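Local coordinates for MetRS related protein (Pyrococcus horikoshii, PDB 2CWP), which probably binds tRNA through an OB-fold domain and is related to the methionyl-tRNA synthetases, which load methionine onto tRNA(Met), at residues Q16-V22 against K64-V70. Residues are numbered along the deposited sequence.
Sequences QMKVGLV and KKFIFVV
Six backbone hydrogen bonds join segment 16-22 to segment 64-70 as antiparallel neighbours in the curled sheet of an OB fold, probably a tRNA-binding domain. Lys-18 pairs with Phe-68 (Lys-18 N to Phe-68 O 2.9 Å, Phe-68 N to Lys-18 O 3.0 Å) and Gly-20 with Phe-66 (Gly-20 N to Phe-66 O and Phe-66 N to Gly-20 O, both 2.9 Å). One hydrogen bond closes each end: Val-70 N to Gln-16 O at 2.8 Å, Val-22 N to Lys-64 O at 2.9 Å. Between them lie the non-hydrogen-bonded pairs Met-17/Val-69, Val-19/Ile-67 and Leu-21/Lys-65, with CA atoms 4.2, 4.8 and 4.3 Å apart. Both strands are extended up to Val-70, whose psi near 0° turns the backbone away; their N-to-C axes make 143°, 37° short of antiparallel, a twist suiting the barrel.

Met-17, Val-19, Leu-21, Lys-65, Ile-67 and Val-69 share one face; beta-branched Val-19, Ile-67 and Val-69 suit extended backbone, and Met-17 CB meets Ile-67 CG2 at 3.9 Å. Val-111, from strand 110-111, which pairs with strand 17-27, adds its side chain here, while Lys-65 NZ hydrogen-bonds Glu-103 O and Val-105 O. On the other face, Phe-66 and Phe-68, both chi1 m, pack against Leu-86. Gly-20 leaves room for the Phe-68 ring: an ideal CB would sit 3.0 Å from Phe-68 CD1. Val-22, chi1 t, brings CG2 to the edges of both rings, 3.7 Å from Phe-66 CD1 and 4.0 Å from Phe-68 CZ.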
ATOM      1  N   GLN A  16       2.424  11.055   4.959  1.00 27.70           N
ATOM      2  CA  GLN A  16       3.107  11.008   3.681  1.00 32.36           C
ATOM      3  C   GLN A  16       2.742   9.824   2.832  1.00 29.28           C
ATOM      4  O   GLN A  16       2.977   8.677   3.211  1.00 25.49           O
ATOM      5  CB  GLN A  16       4.617  11.008   3.880  1.00 33.80           C
ATOM      6  CG  GLN A  16       5.172  12.356   4.254  1.00 39.60           C
ATOM      7  CD  GLN A  16       6.669  12.370   4.149  1.00 47.49           C
ATOM      8  OE1 GLN A  16       7.365  11.736   4.946  1.00 52.37           O
ATOM      9  NE2 GLN A  16       7.180  13.075   3.149  1.00 54.61           N
ATOM     10  N   MET A  17       2.163  10.117   1.677  1.00 28.49           N
ATOM     11  CA  MET A  17       1.788   9.079   0.731  1.00 25.69           C
ATOM     12  C   MET A  17       2.693   9.283  -0.477  1.00 24.19           C
ATOM     13  O   MET A  17       2.922  10.408  -0.904  1.00 22.05           O
ATOM     14  CB  MET A  17       0.316   9.214   0.332  1.00 20.51           C
ATOM     15  CG  MET A  17      -0.640   9.044   1.494  1.00 25.51           C
ATOM     16  SD  MET A  17      -2.376   8.901   1.017  1.00 23.64           S
ATOM     17  CE  MET A  17      -2.861  10.667   0.901  1.00 21.07           C
ATOM     18  N   LYS A  18       3.234   8.195  -1.005  1.00 22.73           N
ATOM     19  CA  LYS A  18       4.099   8.294  -2.157  1.00 21.26           C
ATOM     20  C   LYS A  18       3.761   7.184  -3.129  1.00 20.88           C
ATOM     21  O   LYS A  18       3.177   6.167  -2.758  1.00 21.42           O
ATOM     22  CB  LYS A  18       5.570   8.158  -1.751  1.00 25.08           C
ATOM     23  CG  LYS A  18       6.042   9.168  -0.734  1.00 31.33           C
ATOM     24  CD  LYS A  18       7.558   9.102  -0.584  1.00 35.99           C
ATOM     25  CE  LYS A  18       8.075  10.271   0.242  1.00 43.75           C
ATOM     26  NZ  LYS A  18       9.570  10.378   0.160  1.00 47.49           N
ATOM     27  N   VAL A  19       4.133   7.390  -4.382  1.00 16.75           N
ATOM     28  CA  VAL A  19       3.896   6.406  -5.406  1.00 18.39           C
ATOM     29  C   VAL A  19       4.965   5.344  -5.244  1.00 23.28           C
ATOM     30  O   VAL A  19       6.150   5.675  -5.110  1.00 22.64           O
ATOM     31  CB  VAL A  19       4.014   7.050  -6.772  1.00 19.80           C
ATOM     32  CG1 VAL A  19       4.022   5.997  -7.847  1.00 18.29           C
ATOM     33  CG2 VAL A  19       2.851   8.038  -6.958  1.00 23.62           C
ATOM     34  N   GLY A  20       4.551   4.078  -5.242  1.00 20.88           N
ATOM     35  CA  GLY A  20       5.509   2.993  -5.092  1.00 19.93           C
ATOM     36  C   GLY A  20       5.292   1.900  -6.112  1.00 22.73           C
ATOM     37  O   GLY A  20       4.147   1.610  -6.461  1.00 27.26           O
ATOM     38  N   LEU A  21       6.379   1.296  -6.601  1.00 25.07           N
ATOM     39  CA  LEU A  21       6.287   0.213  -7.586  1.00 24.82           C
ATOM     40  C   LEU A  21       6.401  -1.133  -6.895  1.00 21.80           C
ATOM     41  O   LEU A  21       7.370  -1.390  -6.189  1.00 23.78           O
ATOM     42  CB  LEU A  21       7.402   0.337  -8.639  1.00 25.89           C
ATOM     43  CG  LEU A  21       7.654  -0.903  -9.518  1.00 29.47           C
ATOM     44  CD1 LEU A  21       6.389  -1.229 -10.307  1.00 24.24           C
ATOM     45  CD2 LEU A  21       8.846  -0.641 -10.477  1.00 24.52           C
ATOM     46  N   VAL A  22       5.411  -1.991  -7.088  1.00 24.37           N
ATOM     47  CA  VAL A  22       5.431  -3.311  -6.465  1.00 23.18           C
ATOM     48  C   VAL A  22       6.392  -4.234  -7.219  1.00 24.48           C
ATOM     49  O   VAL A  22       6.074  -4.720  -8.301  1.00 31.36           O
ATOM     50  CB  VAL A  22       4.019  -3.934  -6.449  1.00 25.79           C
ATOM     51  CG1 VAL A  22       4.070  -5.343  -5.848  1.00 19.16           C
ATOM     52  CG2 VAL A  22       3.078  -3.037  -5.648  1.00 21.47           C
ATOM     53  N   LYS A  64       2.946  -3.222 -10.861  1.00 26.15           N
ATOM     54  CA  LYS A  64       2.210  -1.952 -10.906  1.00 24.21           C
ATOM     55  C   LYS A  64       2.626  -0.938  -9.839  1.00 23.76           C
ATOM     56  O   LYS A  64       3.277  -1.283  -8.853  1.00 24.43           O
ATOM     57  CB  LYS A  64       0.708  -2.198 -10.750  1.00 21.76           C
ATOM     58  CG  LYS A  64       0.143  -3.378 -11.520  1.00 34.60           C
ATOM     59  CD  LYS A  64       0.287  -3.236 -13.012  1.00 36.84           C
ATOM     60  CE  LYS A  64      -1.032  -3.587 -13.698  1.00 42.38           C
ATOM     61  NZ  LYS A  64      -1.632  -4.832 -13.143  1.00 41.84           N
ATOM     62  N   LYS A  65       2.225   0.315 -10.054  1.00 23.59           N
ATOM     63  CA  LYS A  65       2.483   1.400  -9.118  1.00 22.62           C
ATOM     64  C   LYS A  65       1.183   1.700  -8.372  1.00 22.05           C
ATOM     65  O   LYS A  65       0.100   1.652  -8.969  1.00 18.81           O
ATOM     66  CB  LYS A  65       2.931   2.661  -9.860  1.00 21.73           C
ATOM     67  CG  LYS A  65       4.262   2.499 -10.571  1.00 22.49           C
ATOM     68  CD  LYS A  65       4.726   3.800 -11.200  1.00 26.79           C
ATOM     69  CE  LYS A  65       6.011   3.565 -11.972  1.00 18.06           C
ATOM     70  NZ  LYS A  65       6.486   4.799 -12.642  1.00 27.74           N
ATOM     71  N   PHE A  66       1.301   2.019  -7.083  1.00 17.79           N
ATOM     72  CA  PHE A  66       0.149   2.347  -6.248  1.00 19.65           C
ATOM     73  C   PHE A  66       0.529   3.420  -5.228  1.00 24.87           C
ATOM     74  O   PHE A  66       1.706   3.766  -5.076  1.00 16.32           O
ATOM     75  CB  PHE A  66      -0.346   1.128  -5.463  1.00 18.28           C
ATOM     76  CG  PHE A  66      -0.755  -0.019  -6.319  1.00 22.79           C
ATOM     77  CD1 PHE A  66       0.140  -1.050  -6.593  1.00 24.15           C
ATOM     78  CD2 PHE A  66      -2.026  -0.064  -6.877  1.00 19.22           C
ATOM     79  CE1 PHE A  66      -0.231  -2.120  -7.421  1.00 31.53           C
ATOM     80  CE2 PHE A  66      -2.407  -1.126  -7.704  1.00 25.49           C
ATOM     81  CZ  PHE A  66      -1.506  -2.155  -7.976  1.00 25.04           C
ATOM     82  N   ILE A  67      -0.485   3.918  -4.527  1.00 17.20           N
ATOM     83  CA  ILE A  67      -0.294   4.915  -3.495  1.00 18.15           C
ATOM     84  C   ILE A  67      -0.050   4.172  -2.190  1.00 16.98           C
ATOM     85  O   ILE A  67      -0.752   3.214  -1.882  1.00 21.92           O
ATOM     86  CB  ILE A  67      -1.539   5.743  -3.307  1.00 15.86           C
ATOM     87  CG1 ILE A  67      -1.953   6.361  -4.643  1.00 15.26           C
ATOM     88  CG2 ILE A  67      -1.295   6.772  -2.215  1.00 14.97           C
ATOM     89  CD1 ILE A  67      -3.379   6.925  -4.623  1.00 14.81           C
ATOM     90  N   PHE A  68       0.934   4.613  -1.426  1.00 19.61           N
ATOM     91  CA  PHE A  68       1.251   3.981  -0.146  1.00 18.90           C
ATOM     92  C   PHE A  68       1.496   5.060   0.909  1.00 22.91           C
ATOM     93  O   PHE A  68       2.142   6.076   0.612  1.00 24.63           O
ATOM     94  CB  PHE A  68       2.545   3.145  -0.237  1.00 21.62           C
ATOM     95  CG  PHE A  68       2.472   1.961  -1.168  1.00 21.70           C
ATOM     96  CD1 PHE A  68       2.721   2.109  -2.528  1.00 19.06           C
ATOM     97  CD2 PHE A  68       2.217   0.683  -0.664  1.00 18.14           C
ATOM     98  CE1 PHE A  68       2.729   0.994  -3.392  1.00 14.15           C
ATOM     99  CE2 PHE A  68       2.219  -0.434  -1.504  1.00 22.13           C
ATOM    100  CZ  PHE A  68       2.479  -0.279  -2.874  1.00 21.49           C
ATOM    101  N   VAL A  69       0.976   4.857   2.121  1.00 22.76           N
ATOM    102  CA  VAL A  69       1.233   5.784   3.228  1.00 23.97           C
ATOM    103  C   VAL A  69       2.547   5.229   3.789  1.00 25.49           C
ATOM    104  O   VAL A  69       2.575   4.073   4.210  1.00 24.04           O
ATOM    105  CB  VAL A  69       0.196   5.673   4.353  1.00 25.40           C
ATOM    106  CG1 VAL A  69       0.431   6.785   5.348  1.00 22.57           C
ATOM    107  CG2 VAL A  69      -1.194   5.739   3.812  1.00 30.87           C
ATOM    108  N   VAL A  70       3.606   6.041   3.819  1.00 27.17           N
ATOM    109  CA  VAL A  70       4.924   5.582   4.266  1.00 29.54           C
ATOM    110  C   VAL A  70       5.533   6.108   5.580  1.00 36.81           C
ATOM    111  O   VAL A  70       6.646   5.703   5.945  1.00 33.17           O
ATOM    112  CB  VAL A  70       5.982   5.823   3.163  1.00 27.05           C
ATOM    113  CG1 VAL A  70       5.560   5.123   1.872  1.00 31.94           C
ATOM    114  CG2 VAL A  70       6.165   7.324   2.928  1.00 24.85           C
TER